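Local atomic coordinates of protein A49R (PDB entry 4D5T), a protein that inhibits host NF-kappa-B activation by binding the host protein BTRC, which diminishes ubiquitination of the NF-kappa-B inhibitor NFKBIA and retains p65 in the cytoplasm. Residues 16-21 with 138-143; 33-38 with 46-51; 56-61 with 101-106; 70-75 with 109-114; 91-96 with 132-137. All blocks are in the same frame, centred on the assembly; numbering follows the deposited sequence.

Contact 1 of 5, residues 16-21 with 138-143; sequences ISQLVI and NILQLS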
# COMPACT_ATOMS: atom_id res chain seq x y z
N ILE A 16 -8.19 11.77 -4.95
CA ILE A 16 -6.81 11.26 -5.02
C ILE A 16 -6.67 10.20 -6.14
O ILE A 16 -5.66 10.15 -6.84
CB ILE A 16 -6.27 10.79 -3.69
CG1 ILE A 16 -4.73 10.74 -3.73
CG2 ILE A 16 -6.84 9.48 -3.27
CD1 ILE A 16 -4.06 12.10 -3.85
N SER A 17 -7.70 9.38 -6.33
CA SER A 17 -7.67 8.39 -7.44
C SER A 17 -7.64 9.08 -8.82
O SER A 17 -6.88 8.66 -9.69
CB SER A 17 -8.82 7.37 -7.35
OG SER A 17 -10.09 7.96 -7.40
N GLN A 18 -8.36 10.17 -8.95
CA GLN A 18 -8.26 11.03 -10.14
C GLN A 18 -6.86 11.64 -10.32
O GLN A 18 -6.37 11.72 -11.45
CB GLN A 18 -9.27 12.20 -10.10
CG GLN A 18 -10.68 11.87 -10.47
CD GLN A 18 -10.88 11.27 -11.89
OE1 GLN A 18 -10.04 11.38 -12.80
NE2 GLN A 18 -12.00 10.55 -12.06
N LEU A 19 -6.23 12.05 -9.23
CA LEU A 19 -4.84 12.58 -9.31
C LEU A 19 -3.84 11.51 -9.72
O LEU A 19 -2.96 11.76 -10.54
CB LEU A 19 -4.43 13.22 -7.99
CG LEU A 19 -3.11 14.00 -8.06
CD1 LEU A 19 -3.23 15.18 -9.03
CD2 LEU A 19 -2.68 14.51 -6.70
N VAL A 20 -4.02 10.29 -9.22
CA VAL A 20 -3.17 9.18 -9.63
C VAL A 20 -3.23 8.95 -11.13
O VAL A 20 -2.20 8.91 -11.79
CB VAL A 20 -3.52 7.86 -8.90
CG1 VAL A 20 -2.75 6.71 -9.51
CG2 VAL A 20 -3.20 8.01 -7.43
N ILE A 21 -4.43 8.80 -11.67
CA ILE A 21 -4.58 8.65 -13.11
C ILE A 21 -4.00 9.84 -13.92
O ILE A 21 -3.34 9.63 -14.92
CB ILE A 21 -5.99 8.18 -13.53
CG1 ILE A 21 -6.02 7.52 -14.88
CG2 ILE A 21 -6.99 9.27 -13.64
CD1 ILE A 21 -5.66 6.06 -14.85
N ASN A 138 -7.01 0.02 -13.13
CA ASN A 138 -7.89 -0.36 -12.06
C ASN A 138 -8.11 0.66 -10.92
O ASN A 138 -8.99 0.45 -10.10
CB ASN A 138 -7.38 -1.67 -11.43
CG ASN A 138 -7.38 -2.82 -12.38
OD1 ASN A 138 -8.45 -3.28 -12.80
ND2 ASN A 138 -6.18 -3.20 -12.87
N ILE A 139 -7.35 1.77 -10.84
CA ILE A 139 -7.48 2.61 -9.64
C ILE A 139 -8.84 3.27 -9.40
O ILE A 139 -9.33 3.36 -8.26
CB ILE A 139 -6.35 3.69 -9.50
CG1 ILE A 139 -6.36 4.24 -8.04
CG2 ILE A 139 -6.42 4.75 -10.56
CD1 ILE A 139 -5.05 4.49 -7.46
N LEU A 140 -9.48 3.73 -10.48
CA LEU A 140 -10.79 4.38 -10.30
C LEU A 140 -11.79 3.37 -9.71
O LEU A 140 -12.54 3.67 -8.77
CB LEU A 140 -11.25 5.00 -11.59
CG LEU A 140 -10.35 6.13 -12.12
CD1 LEU A 140 -10.94 6.66 -13.41
CD2 LEU A 140 -10.07 7.33 -11.19
N GLN A 141 -11.83 2.18 -10.29
CA GLN A 141 -12.74 1.16 -9.78
C GLN A 141 -12.43 0.78 -8.35
O GLN A 141 -13.37 0.54 -7.57
CB GLN A 141 -12.71 -0.10 -10.63
CG GLN A 141 -13.71 -1.17 -10.24
CD GLN A 141 -15.15 -0.70 -10.35
OE1 GLN A 141 -15.61 -0.43 -11.44
NE2 GLN A 141 -15.86 -0.61 -9.23
N LEU A 142 -11.15 0.61 -8.04
CA LEU A 142 -10.74 0.23 -6.69
C LEU A 142 -11.16 1.30 -5.67
O LEU A 142 -11.65 0.97 -4.58
CB LEU A 142 -9.26 0.03 -6.59
CG LEU A 142 -8.79 -0.30 -5.18
CD1 LEU A 142 -9.43 -1.57 -4.64
CD2 LEU A 142 -7.31 -0.49 -5.19
N SER A 143 -10.99 2.55 -6.05
CA SER A 143 -11.51 3.66 -5.21
C SER A 143 -13.02 3.47 -4.90
O SER A 143 -13.46 3.62 -3.76
CB SER A 143 -11.24 4.99 -5.92
OG SER A 143 -11.82 6.08 -5.20
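S17 and S143 face each other at one end of this helix pair, and I139 and V20 meet further along it. The segments run antiparallel, with 174° between their directions and axes 9.1 Å apart; the backbones come nearest at S17 and L140, 5.8 Å from CA to CA. In the conformer described, one of two, S17 holds OG between its backbone N and carbonyl carbon (chi1 60°), the crowded position, within hydrogen-bonding reach of L13 O, its main partner, and A14 O in its own helix. S143 puts OG anti to its backbone N, and this hydroxyl makes a weak hydrogen bond to L13 O. The CB atoms of S17 and S143 are 3.7 Å apart. I139 has CG1 anti to its backbone N (chi1 -165°); CG1 packs on S17 CB, and CD1 goes on to V20, touching CB and both methyls, CG1 most closely at 3.8 Å. L140 uses one methyl: CD2 lies 3.8 Å from S17 O and also meets Q18 NE2 at 3.9 Å. The Q18 chain bends at chi2, and the two side chains cross at about a right angle on the more exposed flank. Within this helical Bcl-2-like fold, helix 49-61 packs beside the pair, S52 and P49 against helix 9-23 and F53 against I139, while helix 95-109 contacts L142 through L95, E96 and V99.

Contact 2 of 5, residues 33-38 with 46-51; sequences NKDIVN and LDNPFI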
# COMPACT_ATOMS: atom_id res chain seq x y z
N ASN A 33 8.66 2.67 -7.32
CA ASN A 33 9.00 1.53 -6.46
C ASN A 33 9.77 1.92 -5.21
O ASN A 33 9.50 1.39 -4.13
CB ASN A 33 9.77 0.47 -7.23
CG ASN A 33 8.90 -0.23 -8.27
OD1 ASN A 33 7.65 -0.13 -8.25
ND2 ASN A 33 9.54 -0.85 -9.23
N LYS A 34 10.71 2.85 -5.31
CA LYS A 34 11.37 3.40 -4.06
C LYS A 34 10.34 4.03 -3.14
O LYS A 34 10.40 3.87 -1.96
CB LYS A 34 12.59 4.36 -4.28
N ASP A 35 9.37 4.78 -3.70
CA ASP A 35 8.30 5.41 -2.90
C ASP A 35 7.42 4.38 -2.22
O ASP A 35 7.03 4.53 -1.07
CB ASP A 35 7.44 6.33 -3.79
CG ASP A 35 8.15 7.65 -4.19
OD1 ASP A 35 9.16 8.03 -3.52
OD2 ASP A 35 7.63 8.31 -5.12
N ILE A 36 7.12 3.27 -2.91
CA ILE A 36 6.38 2.16 -2.30
C ILE A 36 7.14 1.58 -1.12
O ILE A 36 6.56 1.39 -0.04
CB ILE A 36 5.98 1.11 -3.38
CG1 ILE A 36 4.94 1.72 -4.31
CG2 ILE A 36 5.43 -0.13 -2.70
CD1 ILE A 36 4.65 0.90 -5.54
N VAL A 37 8.44 1.31 -1.30
CA VAL A 37 9.29 0.79 -0.22
C VAL A 37 9.25 1.76 0.99
O VAL A 37 9.04 1.36 2.14
CB VAL A 37 10.75 0.55 -0.66
CG1 VAL A 37 11.63 0.18 0.56
CG2 VAL A 37 10.79 -0.58 -1.67
N ASN A 38 9.45 3.02 0.69
CA ASN A 38 9.44 4.03 1.76
C ASN A 38 8.09 4.08 2.51
O ASN A 38 8.07 4.25 3.71
CB ASN A 38 9.88 5.38 1.22
CG ASN A 38 11.41 5.44 0.98
OD1 ASN A 38 12.17 4.79 1.64
ND2 ASN A 38 11.84 6.35 0.14
N LEU A 46 4.19 11.88 0.46
CA LEU A 46 2.78 12.16 0.13
C LEU A 46 2.62 12.98 -1.15
O LEU A 46 1.52 13.10 -1.70
CB LEU A 46 2.03 12.81 1.33
CG LEU A 46 2.02 11.88 2.57
CD1 LEU A 46 1.65 12.54 3.88
CD2 LEU A 46 1.13 10.67 2.33
N ASP A 47 3.71 13.52 -1.64
CA ASP A 47 3.73 14.20 -2.93
C ASP A 47 3.57 13.24 -4.11
O ASP A 47 3.21 13.66 -5.21
CB ASP A 47 5.04 14.95 -3.12
CG ASP A 47 4.91 16.04 -4.15
OD1 ASP A 47 3.93 16.83 -4.10
OD2 ASP A 47 5.77 16.08 -5.04
N ASN A 48 3.84 11.94 -3.90
CA ASN A 48 3.47 10.94 -4.92
C ASN A 48 2.01 10.55 -4.74
O ASN A 48 1.67 10.03 -3.71
CB ASN A 48 4.38 9.71 -4.77
CG ASN A 48 4.07 8.61 -5.77
OD1 ASN A 48 2.93 8.38 -6.14
ND2 ASN A 48 5.10 7.87 -6.17
N PRO A 49 1.11 10.84 -5.73
CA PRO A 49 -0.28 10.61 -5.50
C PRO A 49 -0.67 9.17 -5.21
O PRO A 49 -1.64 8.94 -4.47
CB PRO A 49 -0.96 11.06 -6.81
CG PRO A 49 0.06 11.74 -7.58
CD PRO A 49 1.43 11.44 -7.03
N PHE A 50 0.07 8.19 -5.76
CA PHE A 50 -0.20 6.85 -5.41
C PHE A 50 0.08 6.56 -3.92
O PHE A 50 -0.65 5.77 -3.28
CB PHE A 50 0.56 5.83 -6.31
CG PHE A 50 0.17 4.40 -6.05
CD1 PHE A 50 -1.10 3.96 -6.31
CD2 PHE A 50 1.08 3.47 -5.62
CE1 PHE A 50 -1.48 2.60 -6.12
CE2 PHE A 50 0.74 2.17 -5.38
CZ PHE A 50 -0.53 1.70 -5.67
N ILE A 51 1.13 7.15 -3.39
CA ILE A 51 1.45 7.01 -1.94
C ILE A 51 0.40 7.76 -1.07
O ILE A 51 -0.08 7.22 -0.09
CB ILE A 51 2.88 7.50 -1.65
CG1 ILE A 51 3.94 6.75 -2.46
CG2 ILE A 51 3.21 7.40 -0.18
CD1 ILE A 51 3.85 5.25 -2.51
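D35 and N48 supply the polar link between helix 29-40 and the start of helix 49-61. N48 ND2 donates to D35 OD2 at 2.8 Å, an almost straight bond (173°) that uses the anti lone pair of the oxygen. The acceptor lies in the amide plane of N48, whereas the carboxylate is turned 75° from that plane. The other end of the same amide works within its own segment: N48 OD1 accepts from F50 N in a weak bond of 2.9 Å. With CG anti to the backbone N (chi1 179°), the amide lies between D35 and the helix start. Van der Waals contacts complete the join. I51 sends CD1 to within 3.6 Å of D35 O, and its CG1 rests 3.8 Å from D35 CB. The apolar pairs are I51 CD1 with I36 CG1, and I36 CD1 with F50 CE2 at 4.1 Å, the latter two side chains lying at a slant. The arrangement is an asparagine N-cap, with N48 just ahead of helix 49-61, its OD1 turned to the helix start and its ND2 bonded to D35 of the preceding helix.

Contact 3 of 5, residues 56-61 with 101-106; sequences TVYTII and AIITLK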
# COMPACT_ATOMS: atom_id res chain seq x y z
N THR A 56 -4.22 7.26 2.49
CA THR A 56 -5.68 7.41 2.67
C THR A 56 -6.37 6.08 2.91
O THR A 56 -7.15 5.95 3.85
CB THR A 56 -6.27 8.21 1.53
OG1 THR A 56 -5.71 9.52 1.58
CG2 THR A 56 -7.79 8.34 1.68
N VAL A 57 -6.05 5.04 2.11
CA VAL A 57 -6.68 3.78 2.29
C VAL A 57 -6.29 3.16 3.62
O VAL A 57 -7.15 2.63 4.38
CB VAL A 57 -6.29 2.79 1.12
CG1 VAL A 57 -6.78 1.36 1.37
CG2 VAL A 57 -6.85 3.29 -0.18
N TYR A 58 -5.01 3.23 3.95
CA TYR A 58 -4.52 2.72 5.25
C TYR A 58 -5.33 3.36 6.41
O TYR A 58 -5.75 2.70 7.36
CB TYR A 58 -3.04 3.03 5.37
CG TYR A 58 -2.35 2.47 6.55
CD1 TYR A 58 -2.33 3.15 7.75
CD2 TYR A 58 -1.68 1.25 6.47
CE1 TYR A 58 -1.65 2.65 8.84
CE2 TYR A 58 -1.01 0.73 7.57
CZ TYR A 58 -1.02 1.42 8.74
OH TYR A 58 -0.35 0.94 9.81
N THR A 59 -5.53 4.66 6.31
CA THR A 59 -6.23 5.45 7.35
C THR A 59 -7.70 5.05 7.41
O THR A 59 -8.26 4.91 8.50
CB THR A 59 -6.12 6.95 7.05
OG1 THR A 59 -4.75 7.31 7.16
CG2 THR A 59 -6.91 7.76 8.07
N ILE A 60 -8.34 4.92 6.26
CA ILE A 60 -9.74 4.45 6.20
C ILE A 60 -9.97 3.07 6.82
O ILE A 60 -10.91 2.88 7.61
CB ILE A 60 -10.21 4.46 4.76
CG1 ILE A 60 -10.35 5.92 4.33
CG2 ILE A 60 -11.52 3.70 4.58
CD1 ILE A 60 -10.54 6.05 2.86
N ILE A 61 -9.10 2.14 6.53
CA ILE A 61 -9.18 0.80 7.07
C ILE A 61 -9.06 0.79 8.55
O ILE A 61 -9.82 0.11 9.23
CB ILE A 61 -8.16 -0.13 6.38
CG1 ILE A 61 -8.60 -0.37 4.95
CG2 ILE A 61 -8.03 -1.44 7.14
CD1 ILE A 61 -7.57 -1.11 4.09
N ALA A 101 -1.37 -6.18 -0.38
CA ALA A 101 -0.04 -6.61 -0.14
C ALA A 101 0.81 -5.51 0.45
O ALA A 101 1.52 -5.74 1.46
CB ALA A 101 0.62 -7.17 -1.41
N ILE A 102 0.77 -4.31 -0.13
CA ILE A 102 1.55 -3.21 0.35
C ILE A 102 1.19 -2.84 1.80
O ILE A 102 2.09 -2.65 2.60
CB ILE A 102 1.39 -1.97 -0.58
CG1 ILE A 102 2.10 -2.25 -1.94
CG2 ILE A 102 2.02 -0.76 0.01
CD1 ILE A 102 1.65 -1.34 -3.07
N ILE A 103 -0.10 -2.77 2.09
CA ILE A 103 -0.55 -2.42 3.43
C ILE A 103 -0.20 -3.50 4.42
O ILE A 103 0.28 -3.19 5.53
CB ILE A 103 -2.05 -2.12 3.39
CG1 ILE A 103 -2.20 -0.73 2.75
CG2 ILE A 103 -2.65 -2.20 4.77
CD1 ILE A 103 -3.63 -0.35 2.52
N THR A 104 -0.32 -4.76 4.02
CA THR A 104 0.09 -5.88 4.90
C THR A 104 1.59 -5.82 5.21
O THR A 104 2.01 -6.00 6.39
CB THR A 104 -0.23 -7.24 4.25
OG1 THR A 104 -1.64 -7.37 4.11
CG2 THR A 104 0.27 -8.38 5.16
N LEU A 105 2.41 -5.52 4.21
CA LEU A 105 3.84 -5.41 4.41
C LEU A 105 4.13 -4.25 5.39
O LEU A 105 5.05 -4.34 6.22
CB LEU A 105 4.61 -5.24 3.07
CG LEU A 105 4.53 -6.53 2.21
CD1 LEU A 105 5.13 -6.29 0.85
CD2 LEU A 105 5.16 -7.74 2.79
N LYS A 106 3.42 -3.14 5.28
CA LYS A 106 3.56 -2.03 6.22
C LYS A 106 3.21 -2.47 7.63
O LYS A 106 3.97 -2.20 8.57
CB LYS A 106 2.70 -0.81 5.78
CG LYS A 106 2.81 0.34 6.76
CD LYS A 106 2.21 1.62 6.24
CE LYS A 106 2.31 2.64 7.39
NZ LYS A 106 2.09 4.02 6.99
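The Y58 ring carries K106 over one face and also meets the ring of Y107, the two planes inclined to each other. K106 CE sits 3.7 Å above the Y58 ring plane, displaced toward the rim and nearest CZ and CE2, in a CH-pi contact; NZ lies 4.3 Å from the centroid and 8° off the normal, a cation-pi interaction. The lysine chain reaches there fully extended, with CG anti to the backbone N (chi1 178°), crosses the tyrosine at about a right angle, and brings CD to 3.6 Å from Y58 CE2. F39 makes a second cation-pi interaction with K106. I103 CG2 approaches Y58 CD2 obliquely at 4.0 Å. Further along, I103 CD1 meets V57 CG1 at 3.8 Å and I61 CD1 at 4.3 Å, between segments whose axes pass 11.0 Å apart. The Y58 hydroxyl is hydrogen-bonded to E64 and N110. Segments 56-61 and 101-106 cross at -70° near the centre of the chain; helix 132-150 packs on helix 49-61 through I146 and Y150, and helix 29-40 on helix 95-109 through I36, F39 and I40.

Contact 4 of 5, residues 70-75 with 109-114; sequences LINSLD and MNNPDF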
# COMPACT_ATOMS: atom_id res chain seq x y z
N LEU A 70 -2.25 -8.92 16.16
CA LEU A 70 -2.28 -10.16 15.38
C LEU A 70 -0.86 -10.58 14.90
O LEU A 70 -0.44 -11.74 15.10
CB LEU A 70 -3.22 -10.01 14.17
CG LEU A 70 -3.48 -11.23 13.30
CD1 LEU A 70 -4.81 -11.12 12.55
CD2 LEU A 70 -2.39 -11.40 12.26
N ILE A 71 -0.14 -9.66 14.32
CA ILE A 71 1.20 -9.94 13.81
C ILE A 71 2.17 -10.33 14.92
O ILE A 71 2.99 -11.22 14.71
CB ILE A 71 1.71 -8.74 12.98
CG1 ILE A 71 1.06 -8.78 11.60
CG2 ILE A 71 3.21 -8.81 12.80
CD1 ILE A 71 0.95 -7.43 10.97
N ASN A 72 2.01 -9.73 16.10
CA ASN A 72 2.74 -10.16 17.31
C ASN A 72 2.53 -11.60 17.71
O ASN A 72 3.40 -12.18 18.34
CB ASN A 72 2.32 -9.37 18.55
CG ASN A 72 3.05 -8.06 18.67
OD1 ASN A 72 3.90 -7.73 17.83
ND2 ASN A 72 2.70 -7.29 19.70
N SER A 73 1.37 -12.15 17.42
CA SER A 73 1.07 -13.54 17.76
C SER A 73 1.69 -14.51 16.73
O SER A 73 1.70 -15.69 16.95
CB SER A 73 -0.44 -13.74 17.82
OG SER A 73 -1.02 -13.78 16.52
N LEU A 74 2.23 -14.02 15.62
CA LEU A 74 2.75 -14.92 14.58
C LEU A 74 4.19 -15.31 14.80
O LEU A 74 4.97 -14.53 15.33
CB LEU A 74 2.63 -14.27 13.22
CG LEU A 74 1.23 -13.85 12.78
CD1 LEU A 74 1.28 -13.26 11.38
CD2 LEU A 74 0.23 -14.99 12.85
N ASP A 75 4.54 -16.51 14.38
CA ASP A 75 5.96 -16.92 14.39
C ASP A 75 6.63 -16.66 13.03
O ASP A 75 5.99 -16.20 12.08
CB ASP A 75 6.14 -18.38 14.85
CG ASP A 75 5.47 -19.38 13.92
OD1 ASP A 75 5.35 -19.15 12.69
OD2 ASP A 75 5.06 -20.43 14.42
N MET A 109 6.19 -4.56 8.82
CA MET A 109 7.33 -3.66 9.13
C MET A 109 7.10 -2.75 10.33
O MET A 109 8.05 -2.20 10.89
CB MET A 109 7.72 -2.81 7.92
CG MET A 109 8.27 -3.59 6.71
SD MET A 109 9.73 -4.57 6.97
CE MET A 109 9.08 -6.11 7.49
N ASN A 110 5.86 -2.62 10.79
CA ASN A 110 5.54 -1.93 12.10
C ASN A 110 6.01 -2.75 13.32
O ASN A 110 6.00 -2.25 14.41
CB ASN A 110 4.01 -1.63 12.27
CG ASN A 110 3.45 -0.59 11.27
OD1 ASN A 110 4.17 0.25 10.72
ND2 ASN A 110 2.12 -0.64 11.05
N ASN A 111 6.39 -4.02 13.11
CA ASN A 111 6.95 -4.93 14.17
C ASN A 111 8.48 -4.87 14.09
O ASN A 111 9.08 -5.34 13.15
CB ASN A 111 6.45 -6.37 13.94
CG ASN A 111 6.96 -7.38 14.94
OD1 ASN A 111 8.16 -7.68 15.01
ND2 ASN A 111 6.05 -7.87 15.78
N PRO A 112 9.13 -4.29 15.10
CA PRO A 112 10.60 -4.09 15.01
C PRO A 112 11.48 -5.34 14.82
O PRO A 112 12.52 -5.25 14.14
CB PRO A 112 10.96 -3.48 16.34
CG PRO A 112 9.72 -2.85 16.84
CD PRO A 112 8.57 -3.65 16.30
N ASP A 113 11.05 -6.50 15.36
CA ASP A 113 11.74 -7.77 15.09
C ASP A 113 11.64 -8.14 13.59
O ASP A 113 12.66 -8.47 12.97
CB ASP A 113 11.16 -8.92 15.93
CG ASP A 113 11.50 -8.80 17.42
OD1 ASP A 113 12.36 -7.98 17.82
OD2 ASP A 113 10.92 -9.55 18.22
N PHE A 114 10.42 -8.06 13.02
CA PHE A 114 10.23 -8.46 11.63
C PHE A 114 10.82 -7.44 10.65
O PHE A 114 11.36 -7.82 9.64
CB PHE A 114 8.74 -8.73 11.32
CG PHE A 114 8.13 -9.85 12.11
CD1 PHE A 114 8.85 -11.01 12.39
CD2 PHE A 114 6.82 -9.76 12.56
CE1 PHE A 114 8.29 -12.02 13.16
CE2 PHE A 114 6.23 -10.78 13.31
CZ PHE A 114 6.97 -11.92 13.61
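I71 and F114 meet near the C-terminal end of helix 64-72, where helix 112-126 begins, the backbones coming nearest at N72 and N111, whose CA atoms are 7.4 Å apart. This is an asparagine N-cap packed against the end of another helix: N111 OD1 accepts from F114 N at 3.0 Å, the donor tilted 25° from the carbonyl plane. N111 CG is anti to its backbone N (chi1 179°), and ND2 comes 3.0 Å from N72 OD1, with the two amide planes 81° apart. I71 CG2 meets the CD2-CE2 rim of F114, 3.6 Å from CE2, and also touches N111 CB. Y107 and I108 of helix 95-109 touch I71 and F114 respectively, and I79 of helix 76-87 touches F114 and L74. Beyond I71, S73 N and S73 OG both donate to L70 O, OG in the carbonyl plane at 2.6 Å. At the edge of the F114 ring, in its plane, I71 O stands 3.6 Å from F114 CE2 and L74 O 3.7 Å from F114 CZ.

Contact 5 of 5, residues 91-96 with 132-137; sequences YKDNLE and KQVIRE. With SO4 (sulfate ion), chain I.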
# COMPACT_ATOMS: atom_id res chain seq x y z
N TYR A 91 3.09 -9.47 -9.11
CA TYR A 91 3.35 -10.03 -10.42
C TYR A 91 2.06 -10.32 -11.19
O TYR A 91 2.10 -10.79 -12.31
CB TYR A 91 4.11 -11.30 -10.29
CG TYR A 91 5.43 -11.21 -9.43
CD1 TYR A 91 6.29 -10.13 -9.52
CD2 TYR A 91 5.80 -12.27 -8.59
CE1 TYR A 91 7.50 -10.11 -8.84
CE2 TYR A 91 6.99 -12.26 -7.85
CZ TYR A 91 7.86 -11.19 -8.04
OH TYR A 91 9.10 -11.23 -7.36
N LYS A 92 0.91 -10.04 -10.56
CA LYS A 92 -0.41 -10.34 -11.16
C LYS A 92 -1.17 -9.07 -11.48
O LYS A 92 -0.64 -7.99 -11.24
CB LYS A 92 -1.19 -11.27 -10.22
CG LYS A 92 -0.49 -12.60 -10.04
CD LYS A 92 -1.21 -13.51 -9.07
CE LYS A 92 -2.05 -14.50 -9.86
NZ LYS A 92 -2.24 -15.75 -9.08
N ASP A 93 -2.40 -9.20 -11.98
CA ASP A 93 -3.14 -8.07 -12.55
C ASP A 93 -4.29 -7.56 -11.70
O ASP A 93 -5.22 -6.90 -12.23
CB ASP A 93 -3.70 -8.45 -13.93
CG ASP A 93 -2.60 -8.73 -14.95
OD1 ASP A 93 -1.46 -8.22 -14.81
OD2 ASP A 93 -2.87 -9.49 -15.89
N ASN A 94 -4.26 -7.84 -10.41
CA ASN A 94 -5.34 -7.41 -9.52
C ASN A 94 -4.83 -6.31 -8.59
O ASN A 94 -4.01 -6.57 -7.72
CB ASN A 94 -5.87 -8.63 -8.72
CG ASN A 94 -7.04 -8.29 -7.79
OD1 ASN A 94 -6.99 -7.38 -6.97
ND2 ASN A 94 -8.13 -9.06 -7.94
N LEU A 95 -5.33 -5.11 -8.75
CA LEU A 95 -4.83 -3.98 -7.97
C LEU A 95 -5.25 -4.04 -6.52
O LEU A 95 -4.49 -3.66 -5.66
CB LEU A 95 -5.29 -2.63 -8.57
CG LEU A 95 -4.73 -1.38 -7.88
CD1 LEU A 95 -3.21 -1.31 -7.98
CD2 LEU A 95 -5.41 -0.13 -8.51
N GLU A 96 -6.48 -4.48 -6.25
CA GLU A 96 -6.91 -4.63 -4.86
C GLU A 96 -5.94 -5.49 -4.09
O GLU A 96 -5.54 -5.17 -2.97
CB GLU A 96 -8.32 -5.20 -4.77
CG GLU A 96 -8.87 -5.26 -3.36
CD GLU A 96 -10.40 -5.54 -3.40
OE1 GLU A 96 -10.89 -6.16 -4.34
OE2 GLU A 96 -11.13 -5.06 -2.56
N LYS A 132 2.70 -0.15 -12.95
CA LYS A 132 2.05 1.05 -13.47
C LYS A 132 0.75 0.70 -14.30
O LYS A 132 -0.25 1.39 -14.16
CB LYS A 132 3.03 1.94 -14.29
CG LYS A 132 4.00 2.74 -13.41
CD LYS A 132 5.10 3.52 -14.15
CE LYS A 132 4.61 4.73 -14.86
NZ LYS A 132 5.79 5.52 -15.32
N GLN A 133 0.77 -0.33 -15.15
CA GLN A 133 -0.42 -0.66 -15.95
C GLN A 133 -1.57 -1.17 -15.11
O GLN A 133 -2.71 -0.81 -15.35
CB GLN A 133 -0.09 -1.66 -17.02
CG GLN A 133 -1.33 -2.18 -17.74
CD GLN A 133 -2.07 -1.13 -18.54
OE1 GLN A 133 -1.55 -0.06 -18.85
NE2 GLN A 133 -3.32 -1.45 -18.88
N VAL A 134 -1.24 -1.94 -14.08
CA VAL A 134 -2.28 -2.41 -13.20
C VAL A 134 -2.87 -1.21 -12.42
O VAL A 134 -4.06 -1.20 -12.15
CB VAL A 134 -1.73 -3.47 -12.24
CG1 VAL A 134 -2.86 -4.07 -11.49
CG2 VAL A 134 -1.10 -4.56 -13.05
N ILE A 135 -2.07 -0.22 -12.04
CA ILE A 135 -2.64 0.97 -11.36
C ILE A 135 -3.60 1.71 -12.38
O ILE A 135 -4.72 2.01 -12.03
CB ILE A 135 -1.53 1.90 -10.85
CG1 ILE A 135 -0.73 1.19 -9.68
CG2 ILE A 135 -2.02 3.24 -10.28
CD1 ILE A 135 0.59 1.81 -9.28
N ARG A 136 -3.11 1.97 -13.59
CA ARG A 136 -3.85 2.73 -14.60
C ARG A 136 -5.20 2.10 -14.86
O ARG A 136 -6.20 2.79 -14.98
CB ARG A 136 -3.24 2.52 -16.01
CG ARG A 136 -2.19 3.47 -16.44
CD ARG A 136 -1.67 3.27 -17.87
NE ARG A 136 -0.28 3.67 -17.78
CZ ARG A 136 0.80 2.90 -17.83
NH1 ARG A 136 0.76 1.60 -18.11
NH2 ARG A 136 2.00 3.48 -17.69
N GLU A 137 -5.17 0.81 -15.07
CA GLU A 137 -6.34 0.10 -15.49
C GLU A 137 -7.42 0.00 -14.40
O GLU A 137 -8.59 -0.18 -14.72
CB GLU A 137 -5.87 -1.25 -16.03
CG GLU A 137 -6.87 -2.05 -16.83
CD GLU A 137 -6.30 -3.18 -17.68
OE1 GLU A 137 -5.07 -3.47 -17.83
OE2 GLU A 137 -7.19 -3.77 -18.30
S SO4 I . 8.79 3.87 -16.83
O1 SO4 I . 9.81 4.54 -15.98
O2 SO4 I . 8.55 4.54 -18.12
O3 SO4 I . 7.58 3.79 -16.06
O4 SO4 I . 9.25 2.50 -17.12
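V134 and L95 both place their leading carbon anti to the backbone N, V134 CG1 at chi1 -172° and L95 CG at chi1 -176°; V134 CG1 meets the L95 backbone, and the L95 methyls beyond CG meet I135. The join is between the turn that leads through N94 into helix 95-109, where N94 OD1 N-caps by accepting from N97 N, and the first turns of helix 132-150 in this all-helical fold. V134 carries most of the contact. Its CG1 lies 3.8 Å from D93 O and close to L95 N and CB, while CG2 is 3.9 Å from K92 O. L95 lies against the backbone of V134 and I135: CD1 meets I135 CG1 at 3.9 Å, and CB and CD2 both border V134 O. On the flank of helix 132-150, Q133 OE1 receives R136 NH1 on a lone pair, whereas Q133 NE2 meets E137 OE1 from 52° above the carboxylate plane; R136 NE also forms a salt bridge with E25. K132 NZ hydrogen-bonds I27 O and a sulfate, probably from the crystallisation liquor and also bound by N29 N; NZ lies 2.6 Å from sulfate O3.

How the contacts relate
From the N terminus, helix 9-23 meets helix 132-150 in contact 1, closing a loop of 116 residues that encloses all the other contacts. Contact 2 closes a short loop between helices 29-40 and 49-61 before contacts 3, 4 and 5 open. Those three cross one another: contact 3 joins helix 49-61 to 95-109, contact 4 the end of helix 64-72 to the start of 112-126, and contact 5 the entry to helix 95-109 to the start of 132-150. Contact 1 touches contacts 2 and 5, and F50 of contact 2 reaches I135 of contact 5. I102 joins contacts 2 and 3. Contact 4 lies across the chain centre from contacts 1 and 5, linked to contact 3 by a probable Y58-N110 hydrogen bond.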